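Long-range contact in arsenate Reductase (Corynebacterium glutamicum, PDB 3T38), which probably reduces arsenate to arsenite with electrons from thioredoxin, on a fold of the low molecular weight tyrosine phosphatase type: residues A[84-89]-A[110-115]. Residues are numbered along the deposited sequence; the frame is centred on the assembly and turned at random.
Sequences VLFICV and VEVRSA
Phe86 turns the CE1 edge of its ring onto Val112, whose methyl CG1 lies 3.4 Å from CE1, in the ring plane. The methyl therefore meets the rim of the ring and not a face. Val112 CG1 stands anti to the backbone N (chi1 -164°), which brings this branch to the ring. Val84, the bridge partner of Val112, points to the same face as Phe86.

On the face of Leu85 and Arg113, the two side chains cross at about a right angle. Leu85 CG is anti to its backbone N, and CD1 comes to 3.8 Å from Arg113 CB. The Arg113 chain then runs extended to NE. One water accepts from Arg113 NH1 in the guanidinium plane and gives a weak hydrogen bond to Val84 O. NH1 also makes a hydrogen bond with Gln83 OE1. Glu111 OE2 is hydrogen-bonded to His68 NE2.

Between the two faces the backbones of strands 83-88 and 111-116 pair in parallel. Val84 N donates to Glu111 O at 2.9 Å, almost straight at 170°. Arg113 N donates to Val84 O at 2.7 Å, and Phe86 N to Arg113 O at 2.9 Å. The pairing weakens toward its C-terminal end. Ala115 N to Phe86 O is bent to 134°, and Cys88 N to Ala115 O is stretched to 3.4 Å; both bonds are weak.

The two strands and helix 94-106 form a beta-alpha-beta unit, the opening of the 2-1-3-4 parallel sheet of the low molecular weight phosphatase fold. Strand 83-88 ends at Cys88, the first residue of the CX5R signature, which in this family forms the phosphate-binding P-loop. Ser114 OG is hydrogen-bonded to Asn91 ND2 in that loop. Strand 111-116 is outermost within the chain, while strand 83-88 also pairs with 156-159. On the Phe86 face, helix 94-106 packs on Phe86 and Val112, and helix 190-211 on Val84 and Phe86.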
ATOM      1  N   VAL A  84      19.417   5.567   2.184  1.00 28.41           N
ATOM      2  CA  VAL A  84      18.748   6.386   3.202  1.00 25.32           C
ATOM      3  C   VAL A  84      17.281   6.559   2.851  1.00 26.87           C
ATOM      4  O   VAL A  84      16.931   6.703   1.660  1.00 26.95           O
ATOM      5  CB  VAL A  84      19.415   7.731   3.262  1.00 27.34           C
ATOM      6  CG1 VAL A  84      18.751   8.650   4.282  1.00 20.59           C
ATOM      7  CG2 VAL A  84      20.939   7.570   3.528  1.00 24.99           C
ATOM      8  N   LEU A  85      16.412   6.521   3.880  1.00 26.07           N
ATOM      9  CA  LEU A  85      15.018   6.664   3.701  1.00 24.02           C
ATOM     10  C   LEU A  85      14.451   7.766   4.628  1.00 25.68           C
ATOM     11  O   LEU A  85      14.687   7.736   5.842  1.00 25.42           O
ATOM     12  CB  LEU A  85      14.336   5.324   4.000  1.00 23.59           C
ATOM     13  CG  LEU A  85      12.792   5.448   4.066  1.00 23.20           C
ATOM     14  CD1 LEU A  85      12.115   5.644   2.706  1.00 17.61           C
ATOM     15  CD2 LEU A  85      12.124   4.333   4.787  1.00 24.24           C
ATOM     16  N   PHE A  86      13.673   8.702   4.066  1.00 25.05           N
ATOM     17  CA  PHE A  86      12.949   9.716   4.872  1.00 25.67           C
ATOM     18  C   PHE A  86      11.453   9.418   4.817  1.00 25.26           C
ATOM     19  O   PHE A  86      10.949   9.036   3.755  1.00 25.89           O
ATOM     20  CB  PHE A  86      13.218  11.152   4.384  1.00 24.95           C
ATOM     21  CG  PHE A  86      14.677  11.516   4.407  1.00 25.95           C
ATOM     22  CD1 PHE A  86      15.511  11.224   3.291  1.00 25.20           C
ATOM     23  CD2 PHE A  86      15.254  12.068   5.560  1.00 22.59           C
ATOM     24  CE1 PHE A  86      16.899  11.548   3.322  1.00 26.76           C
ATOM     25  CE2 PHE A  86      16.653  12.403   5.597  1.00 24.25           C
ATOM     26  CZ  PHE A  86      17.466  12.125   4.502  1.00 25.74           C
ATOM     27  N   ILE A  87      10.760   9.620   5.945  1.00 24.34           N
ATOM     28  CA  ILE A  87       9.361   9.229   6.085  1.00 22.22           C
ATOM     29  C   ILE A  87       8.657  10.364   6.820  1.00 22.91           C
ATOM     30  O   ILE A  87       9.134  10.729   7.869  1.00 23.30           O
ATOM     31  CB  ILE A  87       9.221   7.908   6.962  1.00 21.88           C
ATOM     32  CG1 ILE A  87      10.017   6.737   6.329  1.00 17.68           C
ATOM     33  CG2 ILE A  87       7.721   7.468   7.096  1.00 20.11           C
ATOM     34  CD1 ILE A  87       9.987   5.515   7.124  1.00 17.23           C
ATOM     35  N   CYS A  88       7.560  10.906   6.259  1.00 22.69           N
ATOM     36  CA  CYS A  88       6.708  11.955   6.931  1.00 24.69           C
ATOM     37  C   CYS A  88       5.279  11.570   6.586  1.00 25.13           C
ATOM     38  O   CYS A  88       5.054  10.446   6.088  1.00 23.51           O
ATOM     39  CB  CYS A  88       7.031  13.372   6.421  1.00 26.33           C
ATOM     40  SG  CYS A  88       6.621  13.672   4.613  1.00 27.93           S
ATOM     41  N   VAL A  89       4.298  12.412   6.910  1.00 27.00           N
ATOM     42  CA  VAL A  89       2.919  11.944   6.770  1.00 27.31           C
ATOM     43  C   VAL A  89       2.507  11.812   5.292  1.00 27.10           C
ATOM     44  O   VAL A  89       2.191  10.734   4.858  1.00 28.71           O
ATOM     45  CB  VAL A  89       1.898  12.752   7.612  1.00 30.19           C
ATOM     46  CG1 VAL A  89       0.461  12.264   7.321  1.00 27.67           C
ATOM     47  CG2 VAL A  89       2.233  12.654   9.131  1.00 27.79           C
ATOM     48  N   VAL A 110      25.074   8.263  -2.370  1.00 36.67           N
ATOM     49  CA  VAL A 110      24.032   7.555  -1.627  1.00 34.70           C
ATOM     50  C   VAL A 110      22.805   7.255  -2.537  1.00 34.36           C
ATOM     51  O   VAL A 110      22.625   7.898  -3.605  1.00 35.29           O
ATOM     52  CB  VAL A 110      23.666   8.239  -0.224  1.00 34.95           C
ATOM     53  CG1 VAL A 110      24.930   8.567   0.597  1.00 36.75           C
ATOM     54  CG2 VAL A 110      22.955   9.477  -0.393  1.00 36.13           C
ATOM     55  N   GLU A 111      22.021   6.242  -2.175  1.00 31.03           N
ATOM     56  CA  GLU A 111      20.699   6.076  -2.723  1.00 30.92           C
ATOM     57  C   GLU A 111      19.675   6.636  -1.736  1.00 26.80           C
ATOM     58  O   GLU A 111      19.610   6.197  -0.626  1.00 26.79           O
ATOM     59  CB  GLU A 111      20.408   4.611  -3.066  1.00 31.62           C
ATOM     60  CG  GLU A 111      21.467   4.050  -4.009  1.00 40.51           C
ATOM     61  CD  GLU A 111      20.888   3.056  -5.019  1.00 49.50           C
ATOM     62  OE1 GLU A 111      19.889   3.421  -5.698  1.00 53.05           O
ATOM     63  OE2 GLU A 111      21.425   1.923  -5.111  1.00 49.39           O
ATOM     64  N   VAL A 112      18.884   7.619  -2.139  1.00 26.45           N
ATOM     65  CA  VAL A 112      17.973   8.250  -1.165  1.00 24.31           C
ATOM     66  C   VAL A 112      16.538   7.939  -1.569  1.00 24.67           C
ATOM     67  O   VAL A 112      16.216   8.041  -2.734  1.00 25.20           O
ATOM     68  CB  VAL A 112      18.186   9.779  -1.092  1.00 24.76           C
ATOM     69  CG1 VAL A 112      17.509  10.368   0.224  1.00 23.13           C
ATOM     70  CG2 VAL A 112      19.715  10.152  -1.076  1.00 24.49           C
ATOM     71  N   ARG A 113      15.661   7.627  -0.592  1.00 25.16           N
ATOM     72  CA  ARG A 113      14.249   7.368  -0.831  1.00 23.27           C
ATOM     73  C   ARG A 113      13.397   8.143   0.100  1.00 23.98           C
ATOM     74  O   ARG A 113      13.836   8.540   1.202  1.00 23.39           O
ATOM     75  CB  ARG A 113      13.975   5.918  -0.613  1.00 22.70           C
ATOM     76  CG  ARG A 113      14.921   5.081  -1.409  1.00 24.14           C
ATOM     77  CD  ARG A 113      14.440   3.647  -1.508  1.00 21.37           C
ATOM     78  NE  ARG A 113      15.199   2.857  -2.496  1.00 23.59           N
ATOM     79  CZ  ARG A 113      16.336   2.214  -2.250  1.00 26.20           C
ATOM     80  NH1 ARG A 113      16.942   2.341  -1.069  1.00 27.06           N
ATOM     81  NH2 ARG A 113      16.908   1.469  -3.212  1.00 33.29           N
ATOM     82  N   SER A 114      12.155   8.378  -0.319  1.00 23.39           N
ATOM     83  CA  SER A 114      11.158   8.897   0.638  1.00 23.46           C
ATOM     84  C   SER A 114       9.796   8.192   0.563  1.00 23.22           C
ATOM     85  O   SER A 114       9.523   7.481  -0.387  1.00 21.71           O
ATOM     86  CB  SER A 114      10.963  10.409   0.435  1.00 24.82           C
ATOM     87  OG  SER A 114      10.579  10.744  -0.907  1.00 23.03           O
ATOM     88  N   ALA A 115       8.927   8.398   1.572  1.00 23.29           N
ATOM     89  CA  ALA A 115       7.630   7.769   1.534  1.00 22.92           C
ATOM     90  C   ALA A 115       6.769   8.392   2.581  1.00 24.25           C
ATOM     91  O   ALA A 115       7.281   9.143   3.420  1.00 23.73           O
ATOM     92  CB  ALA A 115       7.747   6.183   1.710  1.00 21.25           C
TER
HETATM   93  O   HOH W   1      16.435   3.886   1.360  1.00 18.45           O